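Glucose-6-phosphate isomerase (Thermus thermophilus, PDB 1ZZG) catalyses the reversible isomerisation of glucose 6-phosphate to fructose 6-phosphate, a step of glycolysis and gluconeogenesis. Local coordinates at the interface of chains A and B. Residues are numbered along the deposited sequence; one frame, centred on the assembly and turned at random. Chains: chain A/B, glucose-6-phosphate isomerase.

Contact 1: the interface of chains A and B. Residues chain A 270-271, 399-402; chain B 297, 301.
The side-chain amide of B:Gln297 meets chain A backbone at both ends, while the methylenes of A:Lys271 cover one face. There, CE of A:Lys271 lies 3.6 Å from CD of B:Gln297. CA of A:Gln399 lies on the same side. At the nitrogen edge, NE2 of B:Gln297 donates to the backbone O of A:Gly270 at 2.7 Å. This bond is almost straight, 173° at the hydrogen, and the acceptor lies in the amide plane. NE2 also donates to the carboxylate OE1 of B:Glu301, again in the amide plane. B:Glu301 thus braces the amide from its own chain. At the oxygen edge, OE1 of B:Gln297 accepts from the backbone N of A:Gly401 at 2.8 Å. That bond is more bent, and its donor is tilted from the carbonyl plane. The B:Gln297 chain bends at chi2 (59°), which points its amide between the two backbone partners. The B:Glu301 carboxylate also packs on the proline ring, its OE2 3.5 Å from CB of A:Pro400. A leucine in place of B:Gln297 would probably leave the carbonyl of A:Gly270 and the amide of A:Gly401 without these mates. The contact is part of the two-fold dimer interface, beside the predicted proton donor A:Glu267. B:Gln297 and B:Glu301 belong to helix 296-301. They meet A:Gly270, which directly follows helix 257-269, A:Lys271 at the start of strand 271-272, and the 3-10 turn 400-402, which leads into helix 403-414.

Contact 2: the interface of chains A and B. Residues chain A 289-290, 292-293, 346; chain B 74, 129, 131.
A:His293 and B:Glu131 come from opposite directions across the interface. NE2 of A:His293 donates to the carboxylate OE2 of B:Glu131 at 2.8 Å, and the bond is nearly straight, 166° at the hydrogen. The acceptor lies in the ring plane, but the histidine comes from above the plane of the carboxylate. The two flat groups are steeply turned against each other. B:Ile74 covers one face of the ring, with its CG2 methyl 3.6 Å above the centre of the A:His293 imidazole in a CH-pi contact. Its CG1 is anti to the backbone N (chi1 -161°), which carries CD1 of B:Ile74 on towards CA of A:Lys290, 3.4 Å away. The methyl CG2 of B:Thr129 touches CE1 of A:His293, 3.7 Å away. A:Lys290 O also lies at the ring edge, in its plane.

OE2 of B:Glu131 has a second neighbour, OE1 of A:Glu346, at 2.7 Å. Both are carboxylate oxygens; a hydrogen between them is a possible reading, but the coordinates do not show it. The planes of these groups stand 69° apart. Further out, NE2 of A:Gln292 donates to OE1 of A:Glu346 at 2.9 Å and helps to hold that carboxylate. A:Pro289, which follows a cis peptide bond, lies alongside the B:Glu131 chain.

A:His293 is the predicted active-site histidine, and in this family it enters the site of the partner subunit. It sits in the 3-10 turn 290-293, while A:Glu346 comes from helix 339-356. In chain B, B:Ile74 lies in the glycine-rich loop after strand 68-72. B:Thr129 ends the serine-rich loop of the sugar-phosphate site, and B:Glu131 lies in the first turn of helix 130-147.

Contact 1: the interface of chains A and B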
loop_
_atom_site.group_PDB
_atom_site.type_symbol
_atom_site.label_atom_id
_atom_site.label_comp_id
_atom_site.label_asym_id
_atom_site.label_seq_id
_atom_site.Cartn_x
_atom_site.Cartn_y
_atom_site.Cartn_z
ATOM N N GLY A 270 8.341 -4.556 -17.336
ATOM C CA GLY A 270 9.575 -3.824 -17.074
ATOM C C GLY A 270 10.664 -4.747 -17.585
ATOM O O GLY A 270 11.290 -5.490 -16.820
ATOM N N LYS A 271 10.893 -4.698 -18.891
ATOM C CA LYS A 271 11.846 -5.607 -19.516
ATOM C C LYS A 271 12.680 -4.993 -20.627
ATOM O O LYS A 271 12.448 -3.863 -21.047
ATOM C CB LYS A 271 11.071 -6.786 -20.120
ATOM C CG LYS A 271 10.266 -7.610 -19.125
ATOM C CD LYS A 271 11.152 -8.640 -18.434
ATOM C CE LYS A 271 10.400 -9.349 -17.316
ATOM N NZ LYS A 271 9.107 -9.899 -17.799
ATOM N N GLN A 399 11.402 -13.112 -15.354
ATOM C CA GLN A 399 11.848 -12.013 -14.505
ATOM C C GLN A 399 13.354 -12.078 -14.257
ATOM O O GLN A 399 13.801 -12.313 -13.131
ATOM C CB GLN A 399 11.076 -12.038 -13.177
ATOM C CG GLN A 399 10.976 -13.405 -12.494
ATOM C CD GLN A 399 10.063 -14.391 -13.220
ATOM O OE1 GLN A 399 8.916 -14.079 -13.551
ATOM N NE2 GLN A 399 10.570 -15.596 -13.455
ATOM N N PRO A 400 14.153 -11.850 -15.313
ATOM C CA PRO A 400 15.620 -11.879 -15.272
ATOM C C PRO A 400 16.260 -10.940 -14.254
ATOM O O PRO A 400 17.312 -11.253 -13.701
ATOM C CB PRO A 400 16.024 -11.506 -16.706
ATOM C CG PRO A 400 14.832 -11.887 -17.524
ATOM C CD PRO A 400 13.685 -11.449 -16.651
ATOM N N GLY A 401 15.618 -9.801 -14.015
ATOM C CA GLY A 401 16.159 -8.811 -13.097
ATOM C C GLY A 401 16.261 -9.145 -11.618
ATOM O O GLY A 401 17.047 -8.519 -10.906
ATOM N N VAL A 402 15.491 -10.120 -11.147
ATOM C CA VAL A 402 15.520 -10.469 -9.729
ATOM C C VAL A 402 16.604 -11.460 -9.316
ATOM O O VAL A 402 16.825 -11.666 -8.121
ATOM C CB VAL A 402 14.153 -11.036 -9.256
ATOM C CG1 VAL A 402 13.024 -10.081 -9.659
ATOM C CG2 VAL A 402 13.930 -12.424 -9.832
ATOM N N GLN B 297 11.992 -5.917 -10.500
ATOM C CA GLN B 297 12.202 -6.361 -11.880
ATOM C C GLN B 297 12.198 -5.147 -12.808
ATOM O O GLN B 297 13.050 -5.026 -13.694
ATOM C CB GLN B 297 11.102 -7.339 -12.302
ATOM C CG GLN B 297 10.979 -7.558 -13.811
ATOM C CD GLN B 297 12.257 -8.099 -14.449
ATOM O OE1 GLN B 297 12.893 -9.012 -13.918
ATOM N NE2 GLN B 297 12.625 -7.548 -15.605
ATOM N N GLU B 301 15.410 -3.760 -15.094
ATOM C CA GLU B 301 15.474 -3.818 -16.549
ATOM C C GLU B 301 14.622 -2.789 -17.276
ATOM O O GLU B 301 14.666 -2.688 -18.505
ATOM C CB GLU B 301 15.109 -5.232 -17.006
ATOM C CG GLU B 301 15.859 -6.301 -16.224
ATOM C CD GLU B 301 15.933 -7.627 -16.952
ATOM O OE1 GLU B 301 14.870 -8.157 -17.343
ATOM O OE2 GLU B 301 17.061 -8.143 -17.128
#

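Contact 2: the interface of chains A and B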
loop_
_atom_site.group_PDB
_atom_site.type_symbol
_atom_site.label_atom_id
_atom_site.label_comp_id
_atom_site.label_asym_id
_atom_site.label_seq_id
_atom_site.Cartn_x
_atom_site.Cartn_y
_atom_site.Cartn_z
ATOM N N PRO A 289 -11.752 6.939 -1.845
ATOM C CA PRO A 289 -11.353 8.344 -1.983
ATOM C C PRO A 289 -10.124 8.815 -1.190
ATOM O O PRO A 289 -9.691 9.959 -1.356
ATOM C CB PRO A 289 -12.606 9.088 -1.544
ATOM C CG PRO A 289 -13.072 8.237 -0.402
ATOM C CD PRO A 289 -12.917 6.817 -0.948
ATOM N N LYS A 290 -9.548 7.956 -0.348
ATOM C CA LYS A 290 -8.408 8.379 0.471
ATOM C C LYS A 290 -7.264 9.058 -0.293
ATOM O O LYS A 290 -6.631 9.983 0.224
ATOM C CB LYS A 290 -7.858 7.206 1.309
ATOM C CG LYS A 290 -7.038 6.181 0.533
ATOM C CD LYS A 290 -6.544 5.045 1.438
ATOM C CE LYS A 290 -7.708 4.223 1.987
ATOM N NZ LYS A 290 -7.279 3.025 2.774
ATOM N N GLN A 292 -7.477 11.084 -2.637
ATOM C CA GLN A 292 -7.883 12.407 -3.101
ATOM C C GLN A 292 -7.228 13.323 -2.066
ATOM O O GLN A 292 -7.102 14.536 -2.259
ATOM C CB GLN A 292 -9.409 12.569 -3.040
ATOM C CG GLN A 292 -10.194 11.616 -3.942
ATOM C CD GLN A 292 -11.701 11.658 -3.695
ATOM O OE1 GLN A 292 -12.452 10.860 -4.258
ATOM N NE2 GLN A 292 -12.145 12.587 -2.849
ATOM N N HIS A 293 -6.797 12.702 -0.968
ATOM C CA HIS A 293 -6.158 13.393 0.143
ATOM C C HIS A 293 -4.687 12.997 0.247
ATOM O O HIS A 293 -4.144 12.931 1.355
ATOM C CB HIS A 293 -6.845 13.020 1.466
ATOM C CG HIS A 293 -8.325 13.244 1.477
ATOM N ND1 HIS A 293 -8.902 14.393 1.973
ATOM C CD2 HIS A 293 -9.348 12.457 1.066
ATOM C CE1 HIS A 293 -10.216 14.304 1.871
ATOM N NE2 HIS A 293 -10.514 13.139 1.324
ATOM N N GLU A 346 -17.862 10.752 -5.108
ATOM C CA GLU A 346 -16.458 11.143 -5.059
ATOM C C GLU A 346 -15.656 10.541 -6.208
ATOM O O GLU A 346 -14.739 11.174 -6.735
ATOM C CB GLU A 346 -15.826 10.727 -3.730
ATOM C CG GLU A 346 -16.444 11.391 -2.514
ATOM C CD GLU A 346 -15.539 11.314 -1.308
ATOM O OE1 GLU A 346 -14.530 12.048 -1.279
ATOM O OE2 GLU A 346 -15.823 10.508 -0.398
ATOM N N ILE B 74 -9.061 10.783 7.483
ATOM C CA ILE B 74 -8.548 10.433 6.168
ATOM C C ILE B 74 -7.393 11.348 5.781
ATOM O O ILE B 74 -7.311 12.487 6.245
ATOM C CB ILE B 74 -9.684 10.521 5.124
ATOM C CG1 ILE B 74 -9.312 9.721 3.872
ATOM C CG2 ILE B 74 -9.960 11.984 4.767
ATOM C CD1 ILE B 74 -10.484 9.474 2.953
ATOM N N THR B 129 -14.111 17.678 6.777
ATOM C CA THR B 129 -13.783 16.690 5.751
ATOM C C THR B 129 -14.985 15.759 5.592
ATOM O O THR B 129 -15.380 15.060 6.530
ATOM C CB THR B 129 -12.557 15.875 6.149
ATOM O OG1 THR B 129 -11.483 16.770 6.453
ATOM C CG2 THR B 129 -12.139 14.951 5.006
ATOM N N GLU B 131 -15.719 12.774 4.178
ATOM C CA GLU B 131 -15.654 11.366 4.550
ATOM C C GLU B 131 -15.709 11.158 6.059
ATOM O O GLU B 131 -16.377 10.249 6.551
ATOM C CB GLU B 131 -14.382 10.723 3.983
ATOM C CG GLU B 131 -14.310 10.745 2.461
ATOM C CD GLU B 131 -13.572 11.953 1.930
ATOM O OE1 GLU B 131 -13.665 13.030 2.562
ATOM O OE2 GLU B 131 -12.902 11.827 0.878
#

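Contact 1 and contact 2 lie about 35 Å apart along one two-fold symmetric interface, and each recurs with the chains exchanged. They share no residue. In chain A, contact 1 is about 5 Å from A:Glu267, whereas contact 2 is about 29 Å from it and contains A:His293. The catalytic residues of one chain thus serve two separate sites. This fits the family's dimer, in which each active site is completed by a histidine from the partner. In chain B the segment 290-301 runs from the twin of contact 2 to contact 1, so that twin lies near contact 1.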